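Long-range contacts in vitamin B12-binding protein (Vibrio cholerae O395, PDB 5YSC), which binds vitamin B12 in the periplasm and probably delivers it to the BtuC subunits of the BtuCD importer: residues Ala20-Ser25 against Lys42-Ser47; Ile155-Gln160 against Gly184-Ala189; Thr213-Ile218 against Val239-Ala244. One frame throughout, in Å; residues are numbered along the deposited sequence.

Following the chain from its N terminus, contact 1 comes first: 20-25 and 42-47 close a short loop that carries helix 28-36, and the chain then adds strands 80-83 and 103-105 to the same sheet before contact 2 begins. Contact 2 closes a longer loop, from 155-160 to 184-189, and contact 3 a third, from 213-218 to 239-244. The three follow in series, none nested or crossing. Contact 1 joins edge strand 43-45 to its parallel sheet; contacts 2 and 3 hold the two edge strands of the second sheet, touching through Q160 and T213, their centres about 15 Å apart. Contact 1 touches neither; about 36 Å separates its centre from that of contact 2, across the chain's centre.

Contact 1: Ala20-Ser25 against Lys42-Ser47; sequences AERIIS and KLVAVS
I23 and L43 pair at the heart of a right-handed beta-alpha-beta unit, in which strand 23-25, helix 28-36 and strand 43-45 follow one another and the last becomes the edge of a parallel sheet. Three backbone bonds join the strands. I23 N gives its hydrogen to K42 O at 2.8 Å, I23 O receives V44 N, and S25 N reaches A45 O at 3.0 Å. Between I23 and I24 the pairing slips by one residue, a beta bulge: I23 faces L43, but I24 faces A45. CA-H...O contacts fill in between, among them V46 CA to S25 O.

Apolar packing lies on both faces of the pair. On one, I23 CG2 meets L43 CD2 at 3.8 Å, while CD1 of the same isoleucine rests on K42 CB. On the other, I24 CG1 touches A45 CB, and V44, at the bulge, reaches it with CG2, crossing at about a right angle; helix 70-76 covers this face through I73 and L76.

Charged groups gather where the strands begin. R22 lays its guanidinium under V44 CG1, which stands 3.9 Å above the centre of the plane, while R22 NE is held by L76 O. E21 and K42 run side by side in the same direction. The glutamate's CB points away from K42, but a bend at chi2 (-53°) brings its CD back, and the lysine chain is bent at chi2 as well. Their salt bridge closes at 3.1 Å, K42 NZ meeting the syn side of E21 OE2 from 26° out of the carboxylate plane.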
loop_
_atom_site.group_PDB
_atom_site.type_symbol
_atom_site.label_atom_id
_atom_site.label_comp_id
_atom_site.label_asym_id
_atom_site.label_seq_id
_atom_site.Cartn_x
_atom_site.Cartn_y
_atom_site.Cartn_z
ATOM N N ALA A 20 -20.780 -13.392 5.577
ATOM C CA ALA A 20 -20.487 -13.972 4.287
ATOM C C ALA A 20 -19.807 -15.328 4.450
ATOM O O ALA A 20 -19.011 -15.561 5.375
ATOM C CB ALA A 20 -19.614 -13.017 3.483
ATOM N N GLU A 21 -20.063 -16.192 3.531
ATOM C CA GLU A 21 -19.532 -17.496 3.561
ATOM C C GLU A 21 -18.544 -17.839 2.490
ATOM O O GLU A 21 -17.857 -18.744 2.671
ATOM C CB GLU A 21 -20.642 -18.514 3.413
ATOM C CG GLU A 21 -21.499 -18.728 4.630
ATOM C CD GLU A 21 -20.756 -19.052 5.929
ATOM O OE1 GLU A 21 -21.162 -18.524 6.962
ATOM O OE2 GLU A 21 -19.866 -19.857 5.904
ATOM N N ARG A 22 -18.513 -17.092 1.396
ATOM C CA ARG A 22 -17.643 -17.364 0.251
ATOM C C ARG A 22 -17.089 -16.012 -0.209
ATOM O O ARG A 22 -17.740 -15.290 -0.965
ATOM C CB ARG A 22 -18.397 -18.063 -0.873
ATOM C CG ARG A 22 -18.960 -19.424 -0.500
ATOM C CD ARG A 22 -19.452 -20.138 -1.720
ATOM N NE ARG A 22 -18.348 -20.367 -2.641
ATOM C CZ ARG A 22 -17.540 -21.418 -2.588
ATOM N NH1 ARG A 22 -17.719 -22.354 -1.671
ATOM N NH2 ARG A 22 -16.550 -21.532 -3.458
ATOM N N ILE A 23 -15.904 -15.643 0.271
ATOM C CA ILE A 23 -15.391 -14.289 0.065
ATOM C C ILE A 23 -14.244 -14.341 -0.937
ATOM O O ILE A 23 -13.420 -15.251 -0.901
ATOM C CB ILE A 23 -14.952 -13.656 1.404
ATOM C CG1 ILE A 23 -16.113 -13.665 2.393
ATOM C CG2 ILE A 23 -14.536 -12.199 1.225
ATOM C CD1 ILE A 23 -15.769 -13.118 3.777
ATOM N N ILE A 24 -14.186 -13.365 -1.842
ATOM C CA ILE A 24 -13.082 -13.264 -2.796
ATOM C C ILE A 24 -12.412 -11.920 -2.600
ATOM O O ILE A 24 -13.095 -10.904 -2.475
ATOM C CB ILE A 24 -13.579 -13.427 -4.237
ATOM C CG1 ILE A 24 -13.997 -14.888 -4.460
ATOM C CG2 ILE A 24 -12.509 -13.016 -5.263
ATOM C CD1 ILE A 24 -14.508 -15.165 -5.876
ATOM N N SER A 25 -11.077 -11.920 -2.565
ATOM C CA SER A 25 -10.267 -10.707 -2.480
ATOM C C SER A 25 -9.554 -10.484 -3.802
ATOM O O SER A 25 -8.915 -11.403 -4.341
ATOM C CB SER A 25 -9.225 -10.813 -1.369
ATOM O OG SER A 25 -8.269 -9.796 -1.525
ATOM N N LYS A 42 -13.204 -17.490 5.572
ATOM C CA LYS A 42 -14.262 -17.518 4.552
ATOM C C LYS A 42 -13.768 -17.152 3.162
ATOM O O LYS A 42 -14.555 -17.187 2.207
ATOM C CB LYS A 42 -15.411 -16.584 4.937
ATOM C CG LYS A 42 -16.019 -16.863 6.274
ATOM C CD LYS A 42 -16.474 -18.269 6.372
ATOM C CE LYS A 42 -17.274 -18.433 7.630
ATOM N NZ LYS A 42 -17.448 -19.864 7.871
ATOM N N LEU A 43 -12.482 -16.813 3.010
ATOM C CA LEU A 43 -11.936 -16.580 1.687
ATOM C C LEU A 43 -11.898 -17.852 0.872
ATOM O O LEU A 43 -11.433 -18.909 1.329
ATOM C CB LEU A 43 -10.526 -16.001 1.763
ATOM C CG LEU A 43 -10.457 -14.597 2.305
ATOM C CD1 LEU A 43 -9.008 -14.241 2.690
ATOM C CD2 LEU A 43 -10.971 -13.609 1.289
ATOM N N VAL A 44 -12.354 -17.742 -0.370
ATOM C CA VAL A 44 -12.290 -18.849 -1.313
ATOM C C VAL A 44 -11.436 -18.515 -2.529
ATOM O O VAL A 44 -11.184 -19.406 -3.347
ATOM C CB VAL A 44 -13.701 -19.318 -1.751
ATOM C CG1 VAL A 44 -14.521 -19.780 -0.563
ATOM C CG2 VAL A 44 -14.445 -18.214 -2.485
ATOM N N ALA A 45 -10.988 -17.263 -2.676
ATOM C CA ALA A 45 -9.994 -16.914 -3.682
ATOM C C ALA A 45 -9.443 -15.532 -3.366
ATOM O O ALA A 45 -10.102 -14.717 -2.698
ATOM C CB ALA A 45 -10.560 -16.929 -5.111
ATOM N N VAL A 46 -8.236 -15.285 -3.864
ATOM C CA VAL A 46 -7.510 -14.045 -3.621
ATOM C C VAL A 46 -6.772 -13.674 -4.906
ATOM O O VAL A 46 -6.970 -14.291 -5.959
ATOM C CB VAL A 46 -6.546 -14.176 -2.423
ATOM C CG1 VAL A 46 -7.323 -14.447 -1.129
ATOM C CG2 VAL A 46 -5.476 -15.213 -2.709
ATOM N N SER A 47 -5.930 -12.652 -4.836
ATOM C CA SER A 47 -5.128 -12.178 -5.946
ATOM C C SER A 47 -3.737 -12.796 -5.931
ATOM O O SER A 47 -3.283 -13.328 -4.922
ATOM C CB SER A 47 -5.002 -10.666 -5.882
ATOM O OG SER A 47 -4.062 -10.286 -4.899
#

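Contact 2: Ile155-Gln160 against Gly184-Ala189; sequences IRYFYQ and GVNIFA
Y157 and N186 make the tightly packed part of this parallel strand pair. N186 CA sits over one face of the tyrosine ring, offset toward the rim, a CH-pi contact 4.0 Å from the centroid, and N186 CB touches Y157 OH at 3.4 Å. CG of Y157 stands between the backbone N and the carbonyl carbon (chi1 73°), and CE1 of the ring comes close to N186 N; the ring edge meets G184 C in plane, and F179 stacks with the ring. Y157 N and O bond to V185 O and I187 N. Beyond strand 184-186, I187 CD1 presses on F158 CB at 3.6 Å, and the edge of the F188 ring receives F158 CD1.

The other face is looser and partly open to solvent. There V185 is exposed, and R156 crosses I187 at about a right angle, its NH2 3.7 Å from I187 CG2 while bonding to K206 O. N186 OD1 takes F188 N at 3.0 Å from above its carbonyl plane and also accepts from a water that reaches Y159 N. Strand 184-186 thus ends in an Asx turn inside a type I beta turn, at the sheet edge in the second lobe of this B12-binding fold.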
loop_
_atom_site.group_PDB
_atom_site.type_symbol
_atom_site.label_atom_id
_atom_site.label_comp_id
_atom_site.label_asym_id
_atom_site.label_seq_id
_atom_site.Cartn_x
_atom_site.Cartn_y
_atom_site.Cartn_z
ATOM N N ILE A 155 10.799 17.174 5.044
ATOM C CA ILE A 155 11.916 16.677 4.269
ATOM C C ILE A 155 11.441 16.325 2.872
ATOM O O ILE A 155 10.423 15.672 2.714
ATOM C CB ILE A 155 12.520 15.415 4.899
ATOM C CG1 ILE A 155 12.965 15.686 6.334
ATOM C CG2 ILE A 155 13.676 14.921 4.063
ATOM C CD1 ILE A 155 14.296 16.355 6.426
ATOM N N ARG A 156 12.189 16.763 1.867
ATOM C CA ARG A 156 11.870 16.475 0.472
ATOM C C ARG A 156 12.437 15.114 0.080
ATOM O O ARG A 156 13.651 14.930 0.056
ATOM C CB ARG A 156 12.420 17.578 -0.438
ATOM C CG ARG A 156 11.896 18.953 -0.052
ATOM C CD ARG A 156 12.615 20.091 -0.797
ATOM N NE ARG A 156 12.465 19.918 -2.235
ATOM C CZ ARG A 156 13.437 19.618 -3.086
ATOM N NH1 ARG A 156 14.696 19.508 -2.676
ATOM N NH2 ARG A 156 13.138 19.466 -4.377
ATOM N N TYR A 157 11.562 14.181 -0.281
ATOM C CA TYR A 157 11.980 12.832 -0.622
ATOM C C TYR A 157 11.589 12.466 -2.057
ATOM O O TYR A 157 10.661 13.014 -2.660
ATOM C CB TYR A 157 11.387 11.795 0.371
ATOM C CG TYR A 157 9.922 11.562 0.169
ATOM C CD1 TYR A 157 8.977 12.355 0.811
ATOM C CD2 TYR A 157 9.474 10.571 -0.714
ATOM C CE1 TYR A 157 7.621 12.165 0.599
ATOM C CE2 TYR A 157 8.133 10.387 -0.947
ATOM C CZ TYR A 157 7.210 11.190 -0.265
ATOM O OH TYR A 157 5.862 11.057 -0.473
ATOM N N PHE A 158 12.342 11.515 -2.587
ATOM C CA PHE A 158 12.022 10.778 -3.790
ATOM C C PHE A 158 11.789 9.326 -3.402
ATOM O O PHE A 158 12.643 8.739 -2.734
ATOM C CB PHE A 158 13.191 10.913 -4.753
ATOM C CG PHE A 158 13.086 10.052 -5.964
ATOM C CD1 PHE A 158 11.927 10.040 -6.727
ATOM C CD2 PHE A 158 14.151 9.254 -6.357
ATOM C CE1 PHE A 158 11.840 9.258 -7.864
ATOM C CE2 PHE A 158 14.054 8.451 -7.464
ATOM C CZ PHE A 158 12.887 8.448 -8.218
ATOM N N TYR A 159 10.645 8.742 -3.803
ATOM C CA TYR A 159 10.402 7.306 -3.615
ATOM C C TYR A 159 10.255 6.605 -4.948
ATOM O O TYR A 159 9.283 6.840 -5.683
ATOM C CB TYR A 159 9.158 7.038 -2.761
ATOM C CG TYR A 159 8.852 5.545 -2.635
ATOM C CD1 TYR A 159 9.847 4.634 -2.325
ATOM C CD2 TYR A 159 7.582 5.066 -2.851
ATOM C CE1 TYR A 159 9.580 3.280 -2.225
ATOM C CE2 TYR A 159 7.283 3.718 -2.740
ATOM C CZ TYR A 159 8.286 2.832 -2.443
ATOM O OH TYR A 159 7.998 1.492 -2.345
ATOM N N GLN A 160 11.208 5.727 -5.211
ATOM C CA GLN A 160 11.312 4.928 -6.413
ATOM C C GLN A 160 10.594 3.577 -6.267
ATOM O O GLN A 160 10.934 2.784 -5.388
ATOM C CB GLN A 160 12.810 4.712 -6.638
ATOM C CG GLN A 160 13.185 4.396 -7.986
ATOM C CD GLN A 160 14.672 4.470 -8.148
ATOM O OE1 GLN A 160 15.429 4.736 -7.187
ATOM N NE2 GLN A 160 15.109 4.264 -9.366
ATOM N N GLY A 184 6.991 14.374 5.369
ATOM C CA GLY A 184 7.634 14.149 4.084
ATOM C C GLY A 184 6.912 14.876 2.964
ATOM O O GLY A 184 5.687 14.892 2.905
ATOM N N VAL A 185 7.693 15.450 2.047
ATOM C CA VAL A 185 7.182 16.189 0.888
ATOM C C VAL A 185 7.720 15.505 -0.359
ATOM O O VAL A 185 8.935 15.441 -0.574
ATOM C CB VAL A 185 7.575 17.672 0.944
ATOM C CG1 VAL A 185 7.124 18.420 -0.337
ATOM C CG2 VAL A 185 6.971 18.311 2.176
ATOM N N ASN A 186 6.802 14.948 -1.160
ATOM C CA ASN A 186 7.137 14.262 -2.396
ATOM C C ASN A 186 7.600 15.248 -3.455
ATOM O O ASN A 186 6.862 16.174 -3.786
ATOM C CB ASN A 186 5.905 13.494 -2.880
ATOM C CG ASN A 186 6.118 12.807 -4.191
ATOM O OD1 ASN A 186 7.244 12.602 -4.641
ATOM N ND2 ASN A 186 5.019 12.400 -4.808
ATOM N N ILE A 187 8.795 15.033 -4.019
ATOM C CA ILE A 187 9.336 15.967 -5.020
ATOM C C ILE A 187 8.536 15.922 -6.309
ATOM O O ILE A 187 8.598 16.856 -7.120
ATOM C CB ILE A 187 10.824 15.691 -5.349
ATOM C CG1 ILE A 187 11.045 14.242 -5.821
ATOM C CG2 ILE A 187 11.716 16.027 -4.156
ATOM C CD1 ILE A 187 12.432 14.004 -6.488
ATOM N N PHE A 188 7.805 14.840 -6.552
ATOM C CA PHE A 188 7.024 14.704 -7.771
ATOM C C PHE A 188 5.527 14.833 -7.509
ATOM O O PHE A 188 4.714 14.390 -8.322
ATOM C CB PHE A 188 7.363 13.383 -8.449
ATOM C CG PHE A 188 8.698 13.388 -9.150
ATOM C CD1 PHE A 188 8.859 14.112 -10.330
ATOM C CD2 PHE A 188 9.782 12.687 -8.649
ATOM C CE1 PHE A 188 10.087 14.135 -11.001
ATOM C CE2 PHE A 188 11.014 12.694 -9.303
ATOM C CZ PHE A 188 11.172 13.416 -10.485
ATOM N N ALA A 189 5.155 15.485 -6.415
ATOM C CA ALA A 189 3.755 15.564 -6.034
ATOM C C ALA A 189 2.919 16.142 -7.163
ATOM O O ALA A 189 1.838 15.634 -7.477
ATOM C CB ALA A 189 3.603 16.423 -4.786
HETATM O O HOH W 1 8.943 10.521 -5.444
#

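Contact 3: Thr213-Ile218 against Val239-Ala244; sequences TSEHAI and VWALNA
T213 and A241 pair as parallel neighbours where the second sheet reaches its edge strand 239-241. Two backbone bonds carry the pairing, both made by T213: its N donates to W240 O at 2.8 Å, and its O accepts L242 N at 2.9 Å. A CA-H...O contact from A241 CA to that same oxygen adds to them, so T213 O is approached twice from the edge strand. The segment that holds T213 then leaves the sheet and turns into helix 215-220.

Side-chain packing forms where this helix starts over the strand. Two methyls lie against carbonyl oxygens: A241 CB is 3.4 Å from S214 O, and T213 CG2, placed between the backbone N and the carbonyl carbon (chi1 to OG1 -170°), rests against W240 O. The carbon-carbon contacts come from E215 CG and I218 CG1, each 3.7 Å from A241 CB, and from I218 CD1, which touches V239 CG1 more lightly at 4.2 Å. On the far side of the strand, W240 stacks on Y264 and L242 packs on helix 254-267.

Polar side chains mark both helix starts. S214 is an N-cap, its OG accepting A217 N at 3.0 Å. N243, just ahead of helix 244-248, is another, its OD1 receiving W246 N; the next residue, A244, touches the bound cyanocobalamin. E215 stretches out from its CG toward N243, but its OE1 comes no nearer than 3.7 Å to N243 CA, a packing contact with the carboxylate and amide planes 62° apart.

With no salt bridge or side-chain hydrogen bond between the two segments, the direct polar grip across the contact is the two backbone bonds of T213; the side chains add packing, and the caps of S214 and N243 are spent on their own helix starts.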
loop_
_atom_site.group_PDB
_atom_site.type_symbol
_atom_site.label_atom_id
_atom_site.label_comp_id
_atom_site.label_asym_id
_atom_site.label_seq_id
_atom_site.Cartn_x
_atom_site.Cartn_y
_atom_site.Cartn_z
ATOM N N THR A 213 14.083 3.522 -1.949
ATOM C CA THR A 213 14.108 2.548 -3.030
ATOM C C THR A 213 13.778 1.165 -2.444
ATOM O O THR A 213 13.191 1.062 -1.361
ATOM C CB THR A 213 15.470 2.628 -3.755
ATOM O OG1 THR A 213 15.446 1.838 -4.965
ATOM C CG2 THR A 213 16.626 2.144 -2.813
ATOM N N SER A 214 14.164 0.101 -3.157
ATOM C CA SER A 214 13.868 -1.268 -2.770
ATOM C C SER A 214 15.075 -1.921 -2.101
ATOM O O SER A 214 16.225 -1.498 -2.263
ATOM C CB SER A 214 13.458 -2.090 -3.995
ATOM O OG SER A 214 14.572 -2.245 -4.873
ATOM N N GLU A 215 14.794 -2.989 -1.353
ATOM C CA GLU A 215 15.870 -3.753 -0.745
ATOM C C GLU A 215 16.744 -4.352 -1.824
ATOM O O GLU A 215 17.970 -4.420 -1.681
ATOM C CB GLU A 215 15.263 -4.810 0.176
ATOM C CG GLU A 215 14.447 -4.159 1.292
ATOM C CD GLU A 215 13.784 -5.131 2.260
ATOM O OE1 GLU A 215 12.627 -4.859 2.663
ATOM O OE2 GLU A 215 14.414 -6.148 2.634
ATOM N N HIS A 216 16.123 -4.646 -2.961
ATOM C CA HIS A 216 16.778 -5.293 -4.093
ATOM C C HIS A 216 17.823 -4.361 -4.696
ATOM O O HIS A 216 18.972 -4.757 -4.933
ATOM C CB HIS A 216 15.717 -5.688 -5.140
ATOM C CG HIS A 216 14.300 -5.674 -4.615
ATOM N ND1 HIS A 216 13.968 -6.059 -3.328
ATOM C CD2 HIS A 216 13.134 -5.287 -5.195
ATOM C CE1 HIS A 216 12.669 -5.918 -3.141
ATOM N NE2 HIS A 216 12.137 -5.456 -4.260
ATOM N N ALA A 217 17.436 -3.096 -4.908
ATOM C CA ALA A 217 18.333 -2.088 -5.479
ATOM C C ALA A 217 19.537 -1.841 -4.581
ATOM O O ALA A 217 20.671 -1.702 -5.063
ATOM C CB ALA A 217 17.573 -0.777 -5.700
ATOM N N ILE A 218 19.313 -1.772 -3.272
ATOM C CA ILE A 218 20.422 -1.555 -2.350
ATOM C C ILE A 218 21.402 -2.714 -2.447
ATOM O O ILE A 218 22.612 -2.523 -2.656
ATOM C CB ILE A 218 19.892 -1.372 -0.916
ATOM C CG1 ILE A 218 18.972 -0.142 -0.833
ATOM C CG2 ILE A 218 21.019 -1.242 0.060
ATOM C CD1 ILE A 218 19.643 1.177 -1.158
ATOM N N VAL A 239 20.180 7.250 0.980
ATOM C CA VAL A 239 19.463 6.390 0.058
ATOM C C VAL A 239 19.166 5.129 0.838
ATOM O O VAL A 239 20.095 4.412 1.251
ATOM C CB VAL A 239 20.263 6.088 -1.210
ATOM C CG1 VAL A 239 19.442 5.248 -2.145
ATOM C CG2 VAL A 239 20.686 7.407 -1.871
ATOM N N TRP A 240 17.873 4.855 1.045
ATOM C CA TRP A 240 17.457 3.743 1.884
ATOM C C TRP A 240 16.372 2.919 1.207
ATOM O O TRP A 240 15.502 3.440 0.502
ATOM C CB TRP A 240 16.921 4.239 3.223
ATOM C CG TRP A 240 17.919 4.923 4.086
ATOM C CD1 TRP A 240 19.053 4.372 4.593
ATOM C CD2 TRP A 240 17.847 6.264 4.625
ATOM N NE1 TRP A 240 19.710 5.290 5.397
ATOM C CE2 TRP A 240 18.987 6.450 5.434
ATOM C CE3 TRP A 240 16.922 7.317 4.513
ATOM C CZ2 TRP A 240 19.232 7.650 6.119
ATOM C CZ3 TRP A 240 17.160 8.495 5.191
ATOM C CH2 TRP A 240 18.310 8.653 5.990
ATOM N N ALA A 241 16.425 1.617 1.444
ATOM C CA ALA A 241 15.326 0.744 1.059
ATOM C C ALA A 241 14.168 0.859 2.030
ATOM O O ALA A 241 14.381 0.985 3.231
ATOM C CB ALA A 241 15.768 -0.700 1.031
ATOM N N LEU A 242 12.944 0.728 1.506
ATOM C CA LEU A 242 11.741 0.587 2.308
ATOM C C LEU A 242 11.126 -0.768 2.012
ATOM O O LEU A 242 11.260 -1.284 0.900
ATOM C CB LEU A 242 10.730 1.690 1.998
ATOM C CG LEU A 242 11.243 3.087 2.368
ATOM C CD1 LEU A 242 10.251 4.158 1.900
ATOM C CD2 LEU A 242 11.529 3.234 3.861
ATOM N N ASN A 243 10.460 -1.342 3.017
ATOM C CA ASN A 243 9.724 -2.586 2.826
ATOM C C ASN A 243 8.441 -2.318 2.029
ATOM O O ASN A 243 7.503 -1.655 2.497
ATOM C CB ASN A 243 9.439 -3.222 4.179
ATOM C CG ASN A 243 8.703 -4.528 4.071
ATOM O OD1 ASN A 243 7.760 -4.668 3.322
ATOM N ND2 ASN A 243 9.128 -5.490 4.865
ATOM N N ALA A 244 8.424 -2.813 0.789
ATOM C CA ALA A 244 7.341 -2.520 -0.137
ATOM C C ALA A 244 6.035 -3.193 0.277
ATOM O O ALA A 244 4.943 -2.643 0.027
ATOM C CB ALA A 244 7.746 -2.949 -1.547
#